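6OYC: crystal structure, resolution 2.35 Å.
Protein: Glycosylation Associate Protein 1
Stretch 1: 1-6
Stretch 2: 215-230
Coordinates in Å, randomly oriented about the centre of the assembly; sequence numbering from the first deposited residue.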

ATOM      1  N   MET A   1      11.130  23.276   7.800  1.00 42.62           N
ATOM      2  CA  MET A   1      10.541  22.207   6.979  1.00 45.83           C
ATOM      3  C   MET A   1      10.517  20.822   7.647  1.00 42.70           C
ATOM      4  O   MET A   1      11.161  20.585   8.674  1.00 43.88           O
ATOM      5  CB  MET A   1      11.282  22.108   5.648  1.00 44.76           C
ATOM      6  CG  MET A   1      12.589  21.365   5.722  1.00 44.32           C
ATOM      7  SD  MET A   1      13.129  20.855   4.078  1.00 54.72           S
ATOM      8  CE  MET A   1      11.618  20.140   3.404  1.00 47.09           C
ATOM      9  N   PHE A   2       9.770  19.902   7.047  1.00 43.74           N
ATOM     10  CA  PHE A   2       9.498  18.589   7.628  1.00 43.07           C
ATOM     11  C   PHE A   2      10.022  17.497   6.707  1.00 45.25           C
ATOM     12  O   PHE A   2       9.630  17.430   5.532  1.00 45.42           O
ATOM     13  CB  PHE A   2       8.001  18.397   7.869  1.00 37.14           C
ATOM     14  CG  PHE A   2       7.436  19.331   8.899  1.00 42.16           C
ATOM     15  CD1 PHE A   2       7.422  18.980  10.239  1.00 40.93           C
ATOM     16  CD2 PHE A   2       6.932  20.572   8.527  1.00 41.17           C
ATOM     17  CE1 PHE A   2       6.911  19.847  11.194  1.00 43.68           C
ATOM     18  CE2 PHE A   2       6.414  21.438   9.468  1.00 40.68           C
ATOM     19  CZ  PHE A   2       6.393  21.078  10.802  1.00 41.30           C
ATOM     20  N   HIS A   3      10.872  16.619   7.254  1.00 37.32           N
ATOM     21  CA  HIS A   3      11.456  15.505   6.514  1.00 35.70           C
ATOM     22  C   HIS A   3      10.735  14.220   6.911  1.00 38.70           C
ATOM     23  O   HIS A   3      10.817  13.791   8.072  1.00 34.78           O
ATOM     24  CB  HIS A   3      12.949  15.399   6.796  1.00 33.73           C
ATOM     25  CG  HIS A   3      13.668  16.701   6.695  1.00 39.03           C
ATOM     26  ND1 HIS A   3      14.432  17.043   5.602  1.00 39.99           N
ATOM     27  CD2 HIS A   3      13.725  17.758   7.543  1.00 39.78           C
ATOM     28  CE1 HIS A   3      14.940  18.249   5.784  1.00 41.73           C
ATOM     29  NE2 HIS A   3      14.521  18.707   6.950  1.00 42.85           N
ATOM     30  N   PHE A   4      10.035  13.608   5.950  1.00 32.25           N
ATOM     31  CA  PHE A   4       9.302  12.374   6.203  1.00 32.76           C
ATOM     32  C   PHE A   4      10.179  11.193   5.818  1.00 35.34           C
ATOM     33  O   PHE A   4      10.758  11.171   4.725  1.00 35.16           O
ATOM     34  CB  PHE A   4       7.991  12.322   5.412  1.00 33.93           C
ATOM     35  CG  PHE A   4       6.892  13.184   5.980  1.00 35.33           C
ATOM     36  CD1 PHE A   4       6.793  14.535   5.634  1.00 38.42           C
ATOM     37  CD2 PHE A   4       5.951  12.649   6.843  1.00 32.58           C
ATOM     38  CE1 PHE A   4       5.774  15.332   6.147  1.00 36.90           C
ATOM     39  CE2 PHE A   4       4.937  13.436   7.359  1.00 35.33           C
ATOM     40  CZ  PHE A   4       4.845  14.777   7.011  1.00 36.04           C
ATOM     41  N   ILE A   5      10.284  10.212   6.708  1.00 33.68           N
ATOM     42  CA  ILE A   5      11.020   9.000   6.369  1.00 30.13           C
ATOM     43  C   ILE A   5      10.020   7.849   6.370  1.00 30.87           C
ATOM     44  O   ILE A   5       9.544   7.461   7.445  1.00 31.37           O
ATOM     45  CB  ILE A   5      12.178   8.741   7.338  1.00 29.92           C
ATOM     46  CG1 ILE A   5      13.141   9.945   7.327  1.00 31.89           C
ATOM     47  CG2 ILE A   5      12.868   7.437   6.981  1.00 30.13           C
ATOM     48  CD1 ILE A   5      14.382   9.727   8.123  1.00 34.56           C
ATOM     49  N   PRO A   6       9.682   7.280   5.207  1.00 29.96           N
ATOM     50  CA  PRO A   6       8.677   6.214   5.141  1.00 30.18           C
ATOM     51  C   PRO A   6       9.276   4.852   5.463  1.00 28.21           C
ATOM     52  O   PRO A   6      10.489   4.688   5.597  1.00 29.43           O
ATOM     53  CB  PRO A   6       8.219   6.262   3.673  1.00 26.99           C
ATOM     54  CG  PRO A   6       9.472   6.644   2.936  1.00 30.42           C
ATOM     55  CD  PRO A   6      10.239   7.594   3.873  1.00 28.12           C
ATOM     56  N   LYS A 215      24.878   7.408   3.571  1.00 33.46           N
ATOM     57  CA  LYS A 215      24.127   8.384   2.787  1.00 34.01           C
ATOM     58  C   LYS A 215      23.130   9.145   3.655  1.00 31.86           C
ATOM     59  O   LYS A 215      22.993  10.364   3.521  1.00 33.26           O
ATOM     60  CB  LYS A 215      23.421   7.694   1.620  1.00 34.90           C
ATOM     61  CG  LYS A 215      24.371   7.070   0.624  1.00 33.25           C
ATOM     62  CD  LYS A 215      25.383   8.098   0.125  1.00 36.09           C
ATOM     63  CE  LYS A 215      24.736   9.141  -0.765  1.00 38.74           C
ATOM     64  NZ  LYS A 215      25.623  10.337  -0.988  1.00 45.50           N
ATOM     65  N   TYR A 216      22.444   8.460   4.577  1.00 32.76           N
ATOM     66  CA  TYR A 216      21.479   9.175   5.415  1.00 33.86           C
ATOM     67  C   TYR A 216      22.169  10.209   6.305  1.00 37.13           C
ATOM     68  O   TYR A 216      21.703  11.351   6.434  1.00 34.96           O
ATOM     69  CB  TYR A 216      20.667   8.221   6.284  1.00 30.69           C
ATOM     70  CG  TYR A 216      19.802   9.011   7.230  1.00 33.01           C
ATOM     71  CD1 TYR A 216      18.739   9.764   6.749  1.00 34.57           C
ATOM     72  CD2 TYR A 216      20.074   9.058   8.592  1.00 32.64           C
ATOM     73  CE1 TYR A 216      17.941  10.514   7.591  1.00 34.36           C
ATOM     74  CE2 TYR A 216      19.280   9.806   9.454  1.00 33.67           C
ATOM     75  CZ  TYR A 216      18.215  10.541   8.944  1.00 38.61           C
ATOM     76  OH  TYR A 216      17.409  11.302   9.771  1.00 39.19           O
ATOM     77  N   LEU A 217      23.269   9.823   6.957  1.00 34.08           N
ATOM     78  CA  LEU A 217      23.908  10.783   7.845  1.00 36.86           C
ATOM     79  C   LEU A 217      24.420  11.990   7.066  1.00 37.50           C
ATOM     80  O   LEU A 217      24.341  13.121   7.554  1.00 36.14           O
ATOM     81  CB  LEU A 217      25.016  10.105   8.647  1.00 37.85           C
ATOM     82  CG  LEU A 217      24.450   8.974   9.515  1.00 43.29           C
ATOM     83  CD1 LEU A 217      25.549   8.265  10.289  1.00 51.93           C
ATOM     84  CD2 LEU A 217      23.337   9.448  10.454  1.00 45.63           C
ATOM     85  N   THR A 218      24.873  11.785   5.829  1.00 36.86           N
ATOM     86  CA  THR A 218      25.204  12.930   4.991  1.00 36.15           C
ATOM     87  C   THR A 218      23.980  13.804   4.736  1.00 38.64           C
ATOM     88  O   THR A 218      24.069  15.037   4.814  1.00 41.30           O
ATOM     89  CB  THR A 218      25.807  12.467   3.667  1.00 37.44           C
ATOM     90  OG1 THR A 218      27.057  11.810   3.908  1.00 34.51           O
ATOM     91  CG2 THR A 218      26.021  13.656   2.746  1.00 32.73           C
ATOM     92  N   TYR A 219      22.826  13.190   4.428  1.00 34.61           N
ATOM     93  CA  TYR A 219      21.613  13.980   4.219  1.00 34.12           C
ATOM     94  C   TYR A 219      21.287  14.780   5.470  1.00 35.66           C
ATOM     95  O   TYR A 219      20.939  15.965   5.402  1.00 36.03           O
ATOM     96  CB  TYR A 219      20.425  13.075   3.849  1.00 33.31           C
ATOM     97  CG  TYR A 219      19.114  13.850   3.687  1.00 35.09           C
ATOM     98  CD1 TYR A 219      18.748  14.386   2.453  1.00 36.02           C
ATOM     99  CD2 TYR A 219      18.258  14.064   4.768  1.00 31.63           C
ATOM    100  CE1 TYR A 219      17.563  15.112   2.299  1.00 35.67           C
ATOM    101  CE2 TYR A 219      17.067  14.801   4.623  1.00 30.48           C
ATOM    102  CZ  TYR A 219      16.732  15.313   3.386  1.00 35.67           C
ATOM    103  OH  TYR A 219      15.565  16.031   3.219  1.00 36.16           O
ATOM    104  N   LEU A 220      21.361  14.119   6.622  1.00 34.28           N
ATOM    105  CA  LEU A 220      21.073  14.756   7.897  1.00 38.49           C
ATOM    106  C   LEU A 220      21.966  15.963   8.100  1.00 42.70           C
ATOM    107  O   LEU A 220      21.487  17.060   8.417  1.00 37.97           O
ATOM    108  CB  LEU A 220      21.279  13.750   9.019  1.00 34.56           C
ATOM    109  CG  LEU A 220      21.044  14.237  10.435  1.00 39.87           C
ATOM    110  CD1 LEU A 220      19.609  14.706  10.595  1.00 38.10           C
ATOM    111  CD2 LEU A 220      21.349  13.101  11.385  1.00 38.23           C
ATOM    112  N   HIS A 221      23.271  15.775   7.875  1.00 42.49           N
ATOM    113  CA  HIS A 221      24.239  16.855   8.014  1.00 42.24           C
ATOM    114  C   HIS A 221      23.936  18.010   7.064  1.00 44.10           C
ATOM    115  O   HIS A 221      23.897  19.172   7.479  1.00 48.05           O
ATOM    116  CB  HIS A 221      25.649  16.318   7.774  1.00 43.10           C
ATOM    117  CG  HIS A 221      26.720  17.353   7.940  1.00 55.94           C
ATOM    118  ND1 HIS A 221      26.928  18.024   9.129  1.00 56.73           N
ATOM    119  CD2 HIS A 221      27.635  17.838   7.068  1.00 51.60           C
ATOM    120  CE1 HIS A 221      27.930  18.871   8.981  1.00 56.44           C
ATOM    121  NE2 HIS A 221      28.378  18.777   7.741  1.00 57.23           N
ATOM    122  N   LYS A 222      23.698  17.715   5.785  1.00 42.81           N
ATOM    123  CA  LYS A 222      23.603  18.800   4.810  1.00 43.15           C
ATOM    124  C   LYS A 222      22.213  19.409   4.710  1.00 44.05           C
ATOM    125  O   LYS A 222      22.094  20.590   4.381  1.00 47.40           O
ATOM    126  CB  LYS A 222      24.011  18.317   3.418  1.00 48.62           C
ATOM    127  CG  LYS A 222      25.445  17.860   3.277  1.00 51.19           C
ATOM    128  CD  LYS A 222      25.762  17.606   1.801  1.00 60.82           C
ATOM    129  CE  LYS A 222      26.156  18.886   1.071  1.00 70.11           C
ATOM    130  NZ  LYS A 222      26.450  18.645  -0.377  1.00 75.02           N
ATOM    131  N   GLU A 223      21.150  18.634   4.942  1.00 44.22           N
ATOM    132  CA  GLU A 223      19.829  19.048   4.480  1.00 42.05           C
ATOM    133  C   GLU A 223      18.831  19.343   5.585  1.00 42.39           C
ATOM    134  O   GLU A 223      17.792  19.955   5.306  1.00 44.60           O
ATOM    135  CB  GLU A 223      19.238  17.978   3.553  1.00 39.42           C
ATOM    136  CG  GLU A 223      20.121  17.704   2.348  1.00 41.97           C
ATOM    137  CD  GLU A 223      20.140  18.881   1.394  1.00 46.78           C
ATOM    138  OE1 GLU A 223      19.141  19.641   1.385  1.00 48.19           O
ATOM    139  OE2 GLU A 223      21.134  19.047   0.654  1.00 46.61           O
ATOM    140  N   VAL A 224      19.098  18.925   6.812  1.00 40.14           N
ATOM    141  CA  VAL A 224      18.179  19.137   7.920  1.00 43.70           C
ATOM    142  C   VAL A 224      18.676  20.344   8.699  1.00 45.48           C
ATOM    143  O   VAL A 224      19.822  20.371   9.155  1.00 44.25           O
ATOM    144  CB  VAL A 224      18.084  17.888   8.811  1.00 44.84           C
ATOM    145  CG1 VAL A 224      17.100  18.102   9.936  1.00 39.55           C
ATOM    146  CG2 VAL A 224      17.671  16.685   7.968  1.00 42.29           C
ATOM    147  N   SER A 225      17.839  21.355   8.831  1.00 47.42           N
ATOM    148  CA  SER A 225      18.252  22.477   9.647  1.00 56.24           C
ATOM    149  C   SER A 225      17.912  22.209  11.110  1.00 58.54           C
ATOM    150  O   SER A 225      17.063  21.376  11.438  1.00 51.08           O
ATOM    151  CB  SER A 225      17.586  23.762   9.170  1.00 48.45           C
ATOM    152  OG  SER A 225      17.355  24.609  10.276  1.00 62.45           O
ATOM    153  N   LYS A 226      18.587  22.944  11.993  1.00 64.70           N
ATOM    154  CA  LYS A 226      18.350  22.799  13.424  1.00 67.04           C
ATOM    155  C   LYS A 226      16.900  23.094  13.790  1.00 60.24           C
ATOM    156  O   LYS A 226      16.402  22.593  14.804  1.00 53.77           O
ATOM    157  CB  LYS A 226      19.301  23.711  14.204  1.00 84.22           C
ATOM    158  CG  LYS A 226      20.706  23.816  13.607  1.00120.34           C
ATOM    159  CD  LYS A 226      20.839  24.983  12.642  1.00116.29           C
ATOM    160  CE  LYS A 226      21.940  24.734  11.644  1.00148.56           C
ATOM    161  NZ  LYS A 226      21.752  25.587  10.453  1.00125.71           N
ATOM    162  N   SER A 227      16.201  23.888  12.985  1.00 53.50           N
ATOM    163  CA  SER A 227      14.807  24.210  13.247  1.00 53.17           C
ATOM    164  C   SER A 227      13.838  23.315  12.481  1.00 49.05           C
ATOM    165  O   SER A 227      12.630  23.567  12.499  1.00 44.68           O
ATOM    166  CB  SER A 227      14.542  25.672  12.911  1.00 49.18           C
ATOM    167  OG  SER A 227      14.784  25.908  11.549  1.00 53.45           O
ATOM    168  N   ASP A 228      14.335  22.281  11.813  1.00 47.76           N
ATOM    169  CA  ASP A 228      13.487  21.358  11.076  1.00 48.00           C
ATOM    170  C   ASP A 228      12.967  20.257  11.993  1.00 44.98           C
ATOM    171  O   ASP A 228      13.411  20.096  13.135  1.00 44.76           O
ATOM    172  CB  ASP A 228      14.254  20.741   9.905  1.00 43.59           C
ATOM    173  CG  ASP A 228      14.474  21.720   8.780  1.00 46.21           C
ATOM    174  OD1 ASP A 228      13.677  22.689   8.659  1.00 44.29           O
ATOM    175  OD2 ASP A 228      15.436  21.502   8.008  1.00 44.64           O
ATOM    176  N   THR A 229      12.013  19.491  11.469  1.00 41.57           N
ATOM    177  CA  THR A 229      11.449  18.338  12.159  1.00 39.96           C
ATOM    178  C   THR A 229      11.555  17.116  11.257  1.00 39.00           C
ATOM    179  O   THR A 229      11.253  17.185  10.060  1.00 36.94           O
ATOM    180  CB  THR A 229       9.991  18.586  12.556  1.00 43.89           C
ATOM    181  OG1 THR A 229       9.940  19.616  13.551  1.00 46.56           O
ATOM    182  CG2 THR A 229       9.310  17.294  13.092  1.00 37.62           C
ATOM    183  N   ILE A 230      12.005  16.011  11.823  1.00 37.45           N
ATOM    184  CA  ILE A 230      12.034  14.739  11.125  1.00 33.29           C
ATOM    185  C   ILE A 230      10.856  13.928  11.628  1.00 35.84           C
ATOM    186  O   ILE A 230      10.690  13.751  12.841  1.00 36.69           O
ATOM    187  CB  ILE A 230      13.360  14.002  11.354  1.00 33.80           C
ATOM    188  CG1 ILE A 230      14.527  14.852  10.858  1.00 34.44           C
ATOM    189  CG2 ILE A 230      13.359  12.677  10.632  1.00 35.62           C
ATOM    190  CD1 ILE A 230      15.849  14.210  11.085  1.00 36.77           C
TER

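The N-terminal strand, residues 2-5, lies beside the start of a second strand, residues 229-230, more than two hundred positions later in the chain. The two run parallel, with Phe-2 paired to Thr-229 and His-3 to Ile-230 at CA-CA separations of 4.9 and 4.7 Å. Thr-229 is the residue through which the strands are laced: its N donates to Met-1 O at 3.1 Å, and its O accepts from His-3 N at 2.9 Å. Both N-H...O angles are 168°, so these bonds are nearly straight. Two CA-H...O contacts supplement them, Phe-2 CA to Thr-229 O at 3.3 Å and Ile-230 CA to His-3 O at 3.4 Å.

The helix that precedes the second strand, residues 215-223, runs almost antiparallel to strand 2-5, at 169°, with the axes 12.0 Å apart at closest approach. That spacing leaves room for side chains between them. Val-224 is the first residue to leave helical geometry, and a type I turn from Ser-225 to Asp-228, closed by Asp-228 N to Ser-225 O at 2.9 Å, leads the chain into the strand. The Asp-228 side chain also braces this connection, since its OD2 accepts from Ser-225 N at 2.5 Å.

Asp-228 is equally important across the interface. Its OD1 forms a salt bridge with the chain terminus, Met-1 N to Asp-228 OD1 being 2.8 Å, so that the carboxylate meets the charged amino group at the point where the strand pairing begins. Its OD2 receives a second hydrogen bond from His-3 NE2 at 3.1 Å, with an angle of 173°. One carboxylate thus ties together the N terminus, the histidine and the turn.

His-3 has the largest area covered by the opposing stretch, 132 Å², and its buried ring uses both nitrogens. While NE2 reaches Asp-228, ND1 is hydrogen-bonded to Tyr-219 OH at 2.8 Å, a link from strand to helix in which either partner could be the donor. Both oxygens lie at the ring edge, near its plane, where the nitrogen lone pair or N-H is directed. One face of the imidazole is left to an apolar partner: Val-224 CG2 sits 3.8 Å from the ring centroid, only 10° off the normal, in a CH-pi contact. The ring is therefore held by polar groups around its rim and by a methyl group against its face.

The Ile-230 side chain lies on the same face of the sheet as that of His-3. Farther along the strand, Ile-5 points toward the second stretch, and its CD1 packs 3.7 Å from Tyr-216 CE1 and 4.0 Å from Ile-230 CG2, a small apolar cluster joining strand 2-5, the helix and the second strand. On the other face, Phe-2 and Thr-229 are neighbours, with Phe-2 CD1 3.5 Å from Thr-229 CB. Phe-4 points away and makes no contact with the second stretch.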